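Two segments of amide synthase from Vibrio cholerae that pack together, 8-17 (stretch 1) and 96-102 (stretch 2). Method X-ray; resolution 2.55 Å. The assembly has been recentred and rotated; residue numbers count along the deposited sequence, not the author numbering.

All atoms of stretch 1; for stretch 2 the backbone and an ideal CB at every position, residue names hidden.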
# COMPACT_ATOMS: atom_id res chain seq x y z
N PHE A 8 -8.32 -24.22 -16.94
CA PHE A 8 -9.41 -24.26 -17.92
C PHE A 8 -8.87 -24.76 -19.25
O PHE A 8 -9.49 -25.56 -19.94
CB PHE A 8 -10.06 -22.88 -18.11
CG PHE A 8 -10.85 -22.43 -16.93
CD1 PHE A 8 -10.35 -21.49 -16.05
CD2 PHE A 8 -12.09 -22.99 -16.66
CE1 PHE A 8 -11.06 -21.11 -14.90
CE2 PHE A 8 -12.81 -22.62 -15.51
CZ PHE A 8 -12.29 -21.68 -14.63
N TRP A 9 -7.69 -24.28 -19.59
CA TRP A 9 -7.05 -24.65 -20.83
C TRP A 9 -6.80 -26.16 -20.88
O TRP A 9 -7.01 -26.80 -21.91
CB TRP A 9 -5.74 -23.88 -20.97
CG TRP A 9 -4.89 -24.38 -22.07
CD1 TRP A 9 -3.75 -25.10 -21.96
CD2 TRP A 9 -5.14 -24.22 -23.48
NE1 TRP A 9 -3.26 -25.42 -23.21
CE2 TRP A 9 -4.09 -24.89 -24.15
CE3 TRP A 9 -6.14 -23.60 -24.22
CZ2 TRP A 9 -4.02 -24.94 -25.54
CZ3 TRP A 9 -6.07 -23.65 -25.60
CH2 TRP A 9 -5.01 -24.31 -26.25
N GLN A 10 -6.33 -26.72 -19.76
CA GLN A 10 -6.06 -28.14 -19.70
C GLN A 10 -7.35 -28.95 -19.80
O GLN A 10 -7.43 -29.89 -20.60
CB GLN A 10 -5.28 -28.46 -18.43
CG GLN A 10 -3.80 -28.21 -18.60
CD GLN A 10 -3.17 -27.56 -17.38
OE1 GLN A 10 -2.07 -26.99 -17.48
NE2 GLN A 10 -3.85 -27.62 -16.23
N ARG A 11 -8.37 -28.58 -19.02
CA ARG A 11 -9.64 -29.29 -19.11
C ARG A 11 -10.07 -29.39 -20.58
O ARG A 11 -10.59 -30.41 -21.03
CB ARG A 11 -10.72 -28.56 -18.30
CG ARG A 11 -10.76 -28.95 -16.83
CD ARG A 11 -11.35 -27.85 -15.94
NE ARG A 11 -12.79 -27.66 -16.07
CZ ARG A 11 -13.71 -28.43 -15.49
NH1 ARG A 11 -13.35 -29.46 -14.74
NH2 ARG A 11 -15.00 -28.17 -15.65
N HIS A 12 -9.83 -28.32 -21.34
CA HIS A 12 -10.19 -28.31 -22.74
C HIS A 12 -9.37 -29.29 -23.57
O HIS A 12 -9.87 -29.88 -24.53
CB HIS A 12 -10.00 -26.91 -23.31
CG HIS A 12 -10.29 -26.82 -24.78
ND1 HIS A 12 -11.56 -26.71 -25.28
CD2 HIS A 12 -9.46 -26.84 -25.85
CE1 HIS A 12 -11.51 -26.66 -26.60
NE2 HIS A 12 -10.24 -26.74 -26.97
N LEU A 13 -8.10 -29.44 -23.24
CA LEU A 13 -7.29 -30.36 -24.00
C LEU A 13 -7.64 -31.78 -23.62
O LEU A 13 -7.45 -32.71 -24.40
CB LEU A 13 -5.80 -30.10 -23.76
CG LEU A 13 -5.23 -28.89 -24.50
CD1 LEU A 13 -3.71 -28.88 -24.33
CD2 LEU A 13 -5.61 -28.93 -26.00
N ALA A 14 -8.21 -31.94 -22.43
CA ALA A 14 -8.58 -33.25 -21.93
C ALA A 14 -9.96 -33.72 -22.37
O ALA A 14 -10.25 -34.91 -22.30
CB ALA A 14 -8.49 -33.25 -20.41
N TYR A 15 -10.81 -32.79 -22.78
CA TYR A 15 -12.16 -33.15 -23.22
C TYR A 15 -12.57 -32.09 -24.22
O TYR A 15 -13.49 -31.30 -23.96
CB TYR A 15 -13.15 -33.17 -22.05
CG TYR A 15 -12.67 -33.87 -20.80
CD1 TYR A 15 -11.79 -33.24 -19.91
CD2 TYR A 15 -13.07 -35.17 -20.50
CE1 TYR A 15 -11.32 -33.88 -18.77
CE2 TYR A 15 -12.61 -35.83 -19.36
CZ TYR A 15 -11.73 -35.18 -18.50
OH TYR A 15 -11.24 -35.83 -17.38
N PRO A 16 -11.91 -32.07 -25.39
CA PRO A 16 -12.11 -31.14 -26.51
C PRO A 16 -13.51 -31.17 -27.11
O PRO A 16 -14.11 -30.14 -27.42
CB PRO A 16 -11.07 -31.59 -27.52
CG PRO A 16 -10.04 -32.29 -26.67
CD PRO A 16 -10.89 -33.07 -25.73
N HIS A 17 -14.02 -32.38 -27.30
CA HIS A 17 -15.33 -32.56 -27.88
C HIS A 17 -16.47 -32.05 -26.99
O HIS A 17 -17.64 -32.24 -27.32
CB HIS A 17 -15.54 -34.04 -28.20
CG HIS A 17 -15.44 -34.93 -27.00
ND1 HIS A 17 -14.33 -34.95 -26.18
CD2 HIS A 17 -16.32 -35.82 -26.48
CE1 HIS A 17 -14.53 -35.81 -25.20
NE2 HIS A 17 -15.73 -36.35 -25.36
N UNK A 96 -22.56 -25.75 -29.64
CA UNK A 96 -21.46 -25.69 -30.60
C UNK A 96 -20.27 -26.51 -30.11
O UNK A 96 -20.16 -26.82 -28.92
CB UNK A 96 -21.04 -24.24 -30.84
N UNK A 97 -19.40 -26.87 -31.05
CA UNK A 97 -18.19 -27.67 -30.77
C UNK A 97 -17.33 -27.04 -29.68
O UNK A 97 -16.55 -27.73 -29.00
CB UNK A 97 -17.36 -27.84 -32.04
N UNK A 98 -17.46 -25.73 -29.53
CA UNK A 98 -16.74 -24.96 -28.53
C UNK A 98 -15.23 -25.19 -28.49
O UNK A 98 -14.64 -25.32 -27.41
CB UNK A 98 -17.32 -25.27 -27.15
N UNK A 99 -14.60 -25.23 -29.67
CA UNK A 99 -13.15 -25.40 -29.74
C UNK A 99 -12.53 -24.14 -29.16
O UNK A 99 -13.22 -23.14 -28.98
CB UNK A 99 -12.67 -25.65 -31.17
N UNK A 100 -11.24 -24.18 -28.86
CA UNK A 100 -10.59 -23.01 -28.29
C UNK A 100 -9.45 -22.54 -29.16
O UNK A 100 -9.10 -21.36 -29.13
CB UNK A 100 -10.08 -23.31 -26.88
N UNK A 101 -8.86 -23.45 -29.92
CA UNK A 101 -7.74 -23.08 -30.77
C UNK A 101 -8.18 -22.14 -31.90
O UNK A 101 -9.17 -22.38 -32.58
CB UNK A 101 -7.09 -24.34 -31.35
N UNK A 102 -7.42 -21.07 -32.06
CA UNK A 102 -7.67 -20.09 -33.11
C UNK A 102 -9.13 -19.73 -33.39
O UNK A 102 -9.47 -19.37 -34.51
CB UNK A 102 -7.05 -20.61 -34.41

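Stretch 1 holds the last turns of a helix (8-14) and a short loop; Tyr 15 is the first residue after the helix to leave helical phi/psi. Trp 9 and His 12, both with chi1 near t, offer their rings to stretch 2.

At position 96 the ideal CB has nothing of stretch 1 nearby, so nothing visible selects a particular side chain, and polar, charged or apolar residues could all be accommodated. The residue is Arg 96, whose NH1 is hydrogen-bonded elsewhere in the structure.

At position 97 the backbone makes the approach: Pro 16 O lies 3.8 Å from the carbonyl O of 97. Neither carbonyl O can donate, so this pair is not a hydrogen bond. The CB points sideways, 6.1 Å from Pro 16 O, so many side chains, small or polar ones among them, would fit. It is Ser 97.

Position 98 has phi/psi of 50/44, a left-handed conformation that glycine, asparagine and aspartate adopt readily but which others can take. Its carbonyl O sits 3.5 Å from His 12 CE1, at the ring edge, and its CB points sideways. The residue is Ser 98; with chi1 p, its OG donates to Ser 97 O at 2.6 Å.

At position 99 CA-to-CB points away, although the ideal CB is still 4.8 Å from His 12 CE1. With phi/psi of -67/166, many residues would suit, polar or beta-branched ones among them. Thr 99 is found, and its CG2 comes 4.5 Å from His 12 NE2.

Position 100 is the most constrained. CA-to-CB points toward stretch 1, and the ideal CB lies 3.4 Å from His 12 NE2 and 4.2 Å from Trp 9 CZ3. Two aromatic rings favour an apolar side chain; leucine, methionine or isoleucine are all plausible. Leu 100 (chi1 m, chi2 t) places CB over one face of the His 12 ring, 3.6 Å from the centroid and 19° off the normal, a CH-pi contact. Its CD1 reaches Trp 9 CE3 at 4.0 Å. The backbone also comes close, with Leu 100 N 3.3 Å from His 12 NE2.

Position 101 has a sideways CB far from stretch 1, so contact requires a side chain long enough to reach the indole of Trp 9. Isoleucine, leucine or methionine could do so. Ile 101, with chi1 and chi2 both m, brings CD1 to 3.3 Å from Trp 9 CH2, near the ring plane and at its edge.

Position 102 is out of reach, so only its backbone guides the choice: phi/psi 40/30 is left-handed, favouring glycine, asparagine or aspartate. Asp 102 is deposited, with OD1 hydrogen-bonded elsewhere.

Stretch 2 96-102: RSSTLID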
# COMPACT_ATOMS: atom_id res chain seq x y z
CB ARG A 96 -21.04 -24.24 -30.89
CG ARG A 96 -19.88 -23.73 -30.06
CD ARG A 96 -20.26 -23.52 -28.62
NE ARG A 96 -19.16 -22.99 -27.83
CZ ARG A 96 -19.28 -22.56 -26.58
NH1 ARG A 96 -20.46 -22.59 -25.98
NH2 ARG A 96 -18.21 -22.12 -25.93
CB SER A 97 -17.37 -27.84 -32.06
OG SER A 97 -16.80 -26.60 -32.47
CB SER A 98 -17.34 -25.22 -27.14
OG SER A 98 -17.48 -26.60 -26.86
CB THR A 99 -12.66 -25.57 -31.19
OG1 THR A 99 -13.29 -26.72 -31.77
CG2 THR A 99 -11.14 -25.72 -31.23
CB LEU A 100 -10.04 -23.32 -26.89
CG LEU A 100 -10.94 -23.12 -25.68
CD1 LEU A 100 -10.12 -23.31 -24.42
CD2 LEU A 100 -11.55 -21.74 -25.69
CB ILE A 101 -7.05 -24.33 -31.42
CG1 ILE A 101 -6.72 -25.37 -30.35
CG2 ILE A 101 -5.73 -23.90 -32.10
CD1 ILE A 101 -5.63 -24.97 -29.41
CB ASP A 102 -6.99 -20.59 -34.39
CG ASP A 102 -5.53 -20.95 -34.16
OD1 ASP A 102 -4.72 -20.07 -33.78
OD2 ASP A 102 -5.19 -22.14 -34.36
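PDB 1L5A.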